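Local structure of protein FucU (Bifidobacterium longum subsp. infantis, 3MVK) at residues K15-M20 against K57-V62; G53-A58 against C124-G129. The protein probably catalyses the interconversion of alpha- and beta-L-fucose and of the pyranose and furanose forms of beta-D-ribose, as a sugar mutarotase of the RbsD/FucU family. All coordinates share one frame; numbering follows the deposited sequence. Where two conformers were deposited one is given.

Interaction 1: residues K15-M20 against K57-V62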
ATOM      1  N   LYS G  15     -14.335   0.427 -17.426  1.00 13.91           N
ATOM      2  CA  LYS G  15     -13.129  -0.412 -17.386  1.00 13.44           C
ATOM      3  C   LYS G  15     -13.471  -1.863 -17.020  1.00 13.68           C
ATOM      4  O   LYS G  15     -13.017  -2.812 -17.673  1.00 13.04           O
ATOM      5  CB  LYS G  15     -12.107   0.145 -16.401  1.00 13.26           C
ATOM      6  CG  LYS G  15     -10.857  -0.717 -16.311  1.00 15.23           C
ATOM      7  CD  LYS G  15      -9.762  -0.013 -15.495  1.00 17.85           C
ATOM      8  CE  LYS G  15      -8.444  -0.791 -15.499  1.00 20.73           C
ATOM      9  NZ  LYS G  15      -8.458  -2.012 -14.637  1.00 23.11           N
ATOM     10  N   VAL G  16     -14.286  -2.013 -15.979  1.00 12.80           N
ATOM     11  CA  VAL G  16     -14.714  -3.345 -15.517  1.00 13.88           C
ATOM     12  C   VAL G  16     -15.434  -4.098 -16.643  1.00 14.38           C
ATOM     13  O   VAL G  16     -15.112  -5.253 -16.904  1.00 14.62           O
ATOM     14  CB  VAL G  16     -15.619  -3.232 -14.264  1.00 13.46           C
ATOM     15  CG1 VAL G  16     -16.414  -4.524 -14.037  1.00 16.25           C
ATOM     16  CG2 VAL G  16     -14.778  -2.899 -13.044  1.00 14.96           C
ATOM     17  N   LEU G  17     -16.394  -3.445 -17.296  1.00 15.61           N
ATOM     18  CA  LEU G  17     -17.199  -4.095 -18.335  1.00 15.93           C
ATOM     19  C   LEU G  17     -16.323  -4.545 -19.502  1.00 17.93           C
ATOM     20  O   LEU G  17     -16.534  -5.630 -20.071  1.00 19.50           O
ATOM     21  CB  LEU G  17     -18.319  -3.166 -18.826  1.00 15.94           C
ATOM     22  CG  LEU G  17     -19.373  -2.854 -17.750  1.00 15.94           C
ATOM     23  CD1 LEU G  17     -20.284  -1.722 -18.208  1.00 15.69           C
ATOM     24  CD2 LEU G  17     -20.211  -4.115 -17.397  1.00 18.51           C
ATOM     25  N   CYS G  18     -15.319  -3.734 -19.815  1.00 17.41           N
ATOM     26  CA  CYS G  18     -14.412  -4.054 -20.915  0.50 17.91           C
ATOM     27  C   CYS G  18     -13.469  -5.200 -20.575  1.00 17.96           C
ATOM     28  O   CYS G  18     -13.181  -6.059 -21.425  1.00 18.43           O
ATOM     29  CB  CYS G  18     -13.637  -2.815 -21.337  0.50 18.39           C
ATOM     30  SG  CYS G  18     -14.696  -1.644 -22.179  0.50 20.08           S
ATOM     31  N   GLU G  19     -12.981  -5.231 -19.348  1.00 16.63           N
ATOM     32  CA  GLU G  19     -12.019  -6.264 -19.028  1.00 16.38           C
ATOM     33  C   GLU G  19     -12.626  -7.605 -18.612  1.00 15.70           C
ATOM     34  O   GLU G  19     -11.909  -8.610 -18.554  1.00 15.47           O
ATOM     35  CB  GLU G  19     -11.007  -5.754 -18.014  1.00 17.18           C
ATOM     36  CG  GLU G  19     -11.567  -5.663 -16.626  1.00 16.42           C
ATOM     37  CD  GLU G  19     -10.799  -4.700 -15.700  1.00 18.04           C
ATOM     38  OE1 GLU G  19      -9.762  -4.100 -16.047  1.00 20.52           O
ATOM     39  OE2 GLU G  19     -11.261  -4.545 -14.574  1.00 17.34           O
HETATM   40  N   MSE G  20     -13.929  -7.634 -18.336  1.00 15.25           N
HETATM   41  CA  MSE G  20     -14.602  -8.926 -18.188  1.00 14.58           C
HETATM   42  C   MSE G  20     -14.584  -9.687 -19.500  1.00 14.52           C
HETATM   43  O   MSE G  20     -14.649  -9.089 -20.588  1.00 14.90           O
HETATM   44  CB  MSE G  20     -16.050  -8.701 -17.716  1.00 15.09           C
HETATM   45  CG  MSE G  20     -16.075  -8.246 -16.289  1.00 13.56           C
HETATM   46 SE   MSE G  20     -17.876  -7.743 -15.659  1.00 22.93          SE
HETATM   47  CE  MSE G  20     -18.776  -9.524 -15.645  1.00 16.00           C
ATOM     48  N   LYS G  57     -30.527  -1.590 -18.087  1.00 17.53           N
ATOM     49  CA  LYS G  57     -30.692  -1.062 -19.441  1.00 18.61           C
ATOM     50  C   LYS G  57     -29.360  -0.516 -19.973  1.00 18.04           C
ATOM     51  O   LYS G  57     -29.002  -0.762 -21.131  1.00 19.02           O
ATOM     52  CB  LYS G  57     -31.753   0.027 -19.471  1.00 18.59           C
ATOM     53  CG  LYS G  57     -32.058   0.565 -20.864  1.00 22.34           C
ATOM     54  CD  LYS G  57     -32.952   1.812 -20.740  1.00 27.49           C
ATOM     55  CE  LYS G  57     -33.151   2.470 -22.090  1.00 31.20           C
ATOM     56  NZ  LYS G  57     -33.958   1.604 -22.997  1.00 33.38           N
ATOM     57  N   ALA G  58     -28.623   0.204 -19.129  1.00 18.21           N
ATOM     58  CA  ALA G  58     -27.350   0.768 -19.513  1.00 18.10           C
ATOM     59  C   ALA G  58     -26.308  -0.324 -19.786  1.00 18.17           C
ATOM     60  O   ALA G  58     -25.588  -0.281 -20.793  1.00 18.50           O
ATOM     61  CB  ALA G  58     -26.867   1.751 -18.440  1.00 18.43           C
ATOM     62  N   ILE G  59     -26.236  -1.305 -18.894  1.00 17.60           N
ATOM     63  CA  ILE G  59     -25.252  -2.387 -19.009  1.00 17.67           C
ATOM     64  C   ILE G  59     -25.464  -3.185 -20.299  1.00 17.85           C
ATOM     65  O   ILE G  59     -24.512  -3.486 -20.998  1.00 17.71           O
ATOM     66  CB  ILE G  59     -25.274  -3.315 -17.783  1.00 17.63           C
ATOM     67  CG1 ILE G  59     -24.630  -2.599 -16.598  1.00 18.33           C
ATOM     68  CG2 ILE G  59     -24.536  -4.648 -18.079  1.00 18.24           C
ATOM     69  CD1 ILE G  59     -24.813  -3.334 -15.285  1.00 22.61           C
ATOM     70  N   LEU G  60     -26.712  -3.508 -20.608  1.00 17.71           N
ATOM     71  CA  LEU G  60     -27.009  -4.337 -21.767  1.00 18.81           C
ATOM     72  C   LEU G  60     -26.626  -3.673 -23.094  1.00 19.51           C
ATOM     73  O   LEU G  60     -26.391  -4.378 -24.081  1.00 20.18           O
ATOM     74  CB  LEU G  60     -28.473  -4.781 -21.779  1.00 18.96           C
ATOM     75  CG  LEU G  60     -28.899  -5.719 -20.642  1.00 18.87           C
ATOM     76  CD1 LEU G  60     -30.386  -5.945 -20.747  1.00 19.33           C
ATOM     77  CD2 LEU G  60     -28.138  -7.040 -20.652  1.00 19.35           C
ATOM     78  N   THR G  61     -26.518  -2.343 -23.115  1.00 20.67           N
ATOM     79  CA  THR G  61     -26.035  -1.676 -24.330  1.00 22.88           C
ATOM     80  C   THR G  61     -24.567  -2.016 -24.647  1.00 23.53           C
ATOM     81  O   THR G  61     -24.135  -1.913 -25.802  1.00 24.41           O
ATOM     82  CB  THR G  61     -26.236  -0.153 -24.290  1.00 22.78           C
ATOM     83  OG1 THR G  61     -25.307   0.419 -23.370  1.00 24.98           O
ATOM     84  CG2 THR G  61     -27.655   0.208 -23.889  1.00 24.72           C
ATOM     85  N   VAL G  62     -23.800  -2.431 -23.639  1.00 24.30           N
ATOM     86  CA  VAL G  62     -22.383  -2.724 -23.847  1.00 24.01           C
ATOM     87  C   VAL G  62     -21.934  -4.141 -23.472  1.00 24.06           C
ATOM     88  O   VAL G  62     -20.778  -4.512 -23.686  1.00 25.75           O
ATOM     89  CB  VAL G  62     -21.476  -1.678 -23.147  1.00 24.30           C
ATOM     90  CG1 VAL G  62     -21.683  -0.305 -23.758  1.00 24.67           C
ATOM     91  CG2 VAL G  62     -21.721  -1.654 -21.643  1.00 24.96           C
TER
HETATM   92  O   HOH W   1     -18.908  -5.608 -22.010  1.00 36.59           O
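L17 reaches out from the last turn of helix 11-19 and sets one methyl against V62 and the other against I59. Its two branches do different work. CD1 meets V62 CG2 at 3.7 Å, a full van der Waals contact, whereas CD2 stands at a looser 4.4 Å from I59 CG2. The L17 and V62 side chains cross at about a right angle, so the meeting is methyl on methyl rather than one chain lying along the other. In L17, CG sits beside the backbone N and anti to the carbonyl carbon (chi1 -66°), and a chi2 of 169° extends CD1 toward V62, while CD2 branches off toward I59. V62 places CG2 between its own backbone N and carbonyl carbon, and it is this branch that faces the leucine.

Beside the apolar pair a water joins the two backbones. It donates both its hydrogens, to L17 O at 3.1 Å and to V62 O at 2.7 Å, and so bridges two carbonyl oxygens that could not bond to each other. L17 O is held a second time, by K141 NZ, which also donates to M20 O. In 57-62, A58 O accepts from T61 N and from T61 OG1, the hydroxyl lying 2.7 Å from A58 O, and V62 N bonds to I59 O.

Beneath the helices, L17 rests on L26 and I59 on I28, both on one face of the sheet, while C18 packs on L14 of a second subunit. Helix 11-19 thus meets helix 52-60 and the residues after it through L17, I59 and V62 over one sheet face, as in a layered alpha/beta fold.

Interaction 2: residues G53-A58 against C124-G129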
ATOM      1  N   GLY G  53     -33.537  -1.290 -12.975  1.00 16.22           N
ATOM      2  CA  GLY G  53     -33.886  -1.238 -14.413  1.00 16.56           C
ATOM      3  C   GLY G  53     -32.999  -0.296 -15.199  1.00 17.49           C
ATOM      4  O   GLY G  53     -32.520  -0.643 -16.266  1.00 17.16           O
ATOM      5  N   GLU G  54     -32.731   0.888 -14.666  1.00 17.81           N
ATOM      6  CA  GLU G  54     -31.909   1.820 -15.431  1.00 18.13           C
ATOM      7  C   GLU G  54     -30.471   1.335 -15.533  1.00 18.01           C
ATOM      8  O   GLU G  54     -29.828   1.502 -16.581  1.00 16.50           O
ATOM      9  CB  GLU G  54     -31.990   3.256 -14.922  1.00 19.69           C
ATOM     10  CG  GLU G  54     -31.597   3.453 -13.508  1.00 23.66           C
ATOM     11  CD  GLU G  54     -31.902   4.874 -13.019  1.00 29.92           C
ATOM     12  OE1 GLU G  54     -32.474   5.016 -11.908  1.00 31.58           O
ATOM     13  OE2 GLU G  54     -31.605   5.837 -13.767  1.00 32.44           O
ATOM     14  N   ILE G  55     -29.981   0.695 -14.467  1.00 16.45           N
ATOM     15  CA  ILE G  55     -28.654   0.083 -14.520  1.00 16.36           C
ATOM     16  C   ILE G  55     -28.606  -1.062 -15.533  1.00 15.85           C
ATOM     17  O   ILE G  55     -27.689  -1.134 -16.349  1.00 16.44           O
ATOM     18  CB  ILE G  55     -28.183  -0.384 -13.134  1.00 16.37           C
ATOM     19  CG1 ILE G  55     -27.968   0.834 -12.243  1.00 16.50           C
ATOM     20  CG2 ILE G  55     -26.873  -1.175 -13.241  1.00 15.73           C
ATOM     21  CD1 ILE G  55     -27.742   0.498 -10.810  1.00 16.98           C
ATOM     22  N   LEU G  56     -29.582  -1.963 -15.479  1.00 15.11           N
ATOM     23  CA  LEU G  56     -29.595  -3.078 -16.430  1.00 15.90           C
ATOM     24  C   LEU G  56     -29.661  -2.565 -17.849  1.00 16.48           C
ATOM     25  O   LEU G  56     -28.946  -3.056 -18.722  1.00 16.68           O
ATOM     26  CB  LEU G  56     -30.781  -4.002 -16.162  1.00 15.50           C
ATOM     27  CG  LEU G  56     -30.874  -5.212 -17.086  1.00 14.87           C
ATOM     28  CD1 LEU G  56     -29.634  -6.159 -17.001  1.00 15.12           C
ATOM     29  CD2 LEU G  56     -32.160  -5.992 -16.772  1.00 15.35           C
ATOM     30  N   LYS G  57     -30.527  -1.590 -18.087  1.00 17.53           N
ATOM     31  CA  LYS G  57     -30.692  -1.062 -19.441  1.00 18.61           C
ATOM     32  C   LYS G  57     -29.360  -0.516 -19.973  1.00 18.04           C
ATOM     33  O   LYS G  57     -29.002  -0.762 -21.131  1.00 19.02           O
ATOM     34  CB  LYS G  57     -31.753   0.027 -19.471  1.00 18.59           C
ATOM     35  CG  LYS G  57     -32.058   0.565 -20.864  1.00 22.34           C
ATOM     36  CD  LYS G  57     -32.952   1.812 -20.740  1.00 27.49           C
ATOM     37  CE  LYS G  57     -33.151   2.470 -22.090  1.00 31.20           C
ATOM     38  NZ  LYS G  57     -33.958   1.604 -22.997  1.00 33.38           N
ATOM     39  N   ALA G  58     -28.623   0.204 -19.129  1.00 18.21           N
ATOM     40  CA  ALA G  58     -27.350   0.768 -19.513  1.00 18.10           C
ATOM     41  C   ALA G  58     -26.308  -0.324 -19.786  1.00 18.17           C
ATOM     42  O   ALA G  58     -25.588  -0.281 -20.793  1.00 18.50           O
ATOM     43  CB  ALA G  58     -26.867   1.751 -18.440  1.00 18.43           C
ATOM     44  N   CYS G 124     -17.533  -8.218 -10.237  1.00 12.84           N
ATOM     45  CA  CYS G 124     -17.918  -6.885  -9.839  1.00 13.59           C
ATOM     46  C   CYS G 124     -19.328  -6.922  -9.244  1.00 12.98           C
ATOM     47  O   CYS G 124     -20.191  -7.623  -9.755  1.00 13.81           O
ATOM     48  CB  CYS G 124     -17.908  -5.994 -11.072  1.00 13.63           C
ATOM     49  SG  CYS G 124     -18.604  -4.326 -10.868  1.00 16.69           S
ATOM     50  N   VAL G 125     -19.532  -6.174  -8.164  1.00 13.20           N
ATOM     51  CA  VAL G 125     -20.879  -5.986  -7.572  1.00 12.85           C
ATOM     52  C   VAL G 125     -21.193  -4.501  -7.711  1.00 12.11           C
ATOM     53  O   VAL G 125     -20.415  -3.641  -7.292  1.00 12.89           O
ATOM     54  CB  VAL G 125     -20.902  -6.396  -6.076  1.00 13.16           C
ATOM     55  CG1 VAL G 125     -22.285  -6.144  -5.457  1.00 15.14           C
ATOM     56  CG2 VAL G 125     -20.507  -7.859  -5.918  1.00 13.51           C
ATOM     57  N   ILE G 126     -22.311  -4.204  -8.352  1.00 12.57           N
ATOM     58  CA  ILE G 126     -22.777  -2.832  -8.523  1.00 13.12           C
ATOM     59  C   ILE G 126     -23.830  -2.561  -7.463  1.00 13.79           C
ATOM     60  O   ILE G 126     -24.890  -3.184  -7.481  1.00 14.42           O
ATOM     61  CB  ILE G 126     -23.404  -2.662  -9.904  1.00 13.84           C
ATOM     62  CG1 ILE G 126     -22.363  -2.928 -10.995  1.00 16.22           C
ATOM     63  CG2 ILE G 126     -24.019  -1.257 -10.069  1.00 15.51           C
ATOM     64  CD1 ILE G 126     -23.005  -3.127 -12.374  1.00 17.05           C
ATOM     65  N   ALA G 127     -23.541  -1.622  -6.560  1.00 12.96           N
ATOM     66  CA  ALA G 127     -24.445  -1.351  -5.426  1.00 13.63           C
ATOM     67  C   ALA G 127     -25.467  -0.303  -5.854  1.00 14.09           C
ATOM     68  O   ALA G 127     -25.182   0.902  -5.803  1.00 15.35           O
ATOM     69  CB  ALA G 127     -23.648  -0.870  -4.217  1.00 13.75           C
ATOM     70  N   SER G 128     -26.635  -0.756  -6.303  1.00 13.72           N
ATOM     71  CA  SER G 128     -27.681   0.197  -6.722  1.00 14.91           C
ATOM     72  C   SER G 128     -28.418   0.734  -5.523  1.00 15.55           C
ATOM     73  O   SER G 128     -28.179   0.332  -4.376  1.00 16.73           O
ATOM     74  CB  SER G 128     -28.709  -0.438  -7.675  1.00 14.18           C
ATOM     75  OG  SER G 128     -29.681  -1.207  -6.975  1.00 15.99           O
ATOM     76  N   GLY G 129     -29.327   1.663  -5.803  1.00 16.04           N
ATOM     77  CA  GLY G 129     -30.253   2.130  -4.780  1.00 16.84           C
ATOM     78  C   GLY G 129     -31.653   1.585  -4.932  1.00 17.30           C
ATOM     79  O   GLY G 129     -32.583   2.144  -4.358  1.00 18.60           O
TER
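The tip of I55 presses directly on S128: its CD1 lies only 3.4 Å from S128 CB, closer than carbon atoms usually pack. The same methyl is 4.1 Å from S128 CA, so it sits over the root of the serine rather than at its hydroxyl. Two residues back along the strand the fit relaxes, and I126 CG2 is 4.2 Å from I55 CD1. An extended second torsion in I55 (chi2 170°) drives CD1 forward from the helix into this spot.

S128 turns its polar end to other partners. OG bonds to A29 O on the adjoining strand and to E130 N in the loop that follows, while CB meets the isoleucine. Strand 124-128 runs inside the sheet, parallel to both its neighbours, 43-47 and 25-29, and helix 52-60 lies across its face in the manner of an alpha/beta fold. There M47 widens the apolar patch, touching both I55 and I126, and L13 of helix 11-19 comes onto I126 as well. A127, between the two contact residues, points its CB away from the helix and packs on R46 of strand 43-47.

The solvent side of the helix is carried by E54 and K57; L56 is still buried, against Y92 and L95 of helix 88-97. E54 turns its carboxylate back along its own chain, where OE1 takes the backbone N of G51, and K57 packs on L95 and makes a long, weak ion pair with E98.

How the interactions relate
Both contacts use helix 52-60 and share K57 and A58: interaction 2 uses the earlier part, from 53 to 58, interaction 1 the later part, from 57 to 62. Their centres lie 11 Å apart. Along the chain the order is helix 11-19, helix 52-60, then strand 124-128, so that helix 52-60 meets an earlier helix at one end and a much later, inner strand of the mixed sheet beneath it. The two contacts touch directly, through I59 CD1 and I126 CD1 at 3.4 Å and through V16 CG1 and C124 CB at 3.6 Å. Helix-helix and helix-sheet packing thus adjoin in the apolar interior of the subunit of this ten-chain assembly.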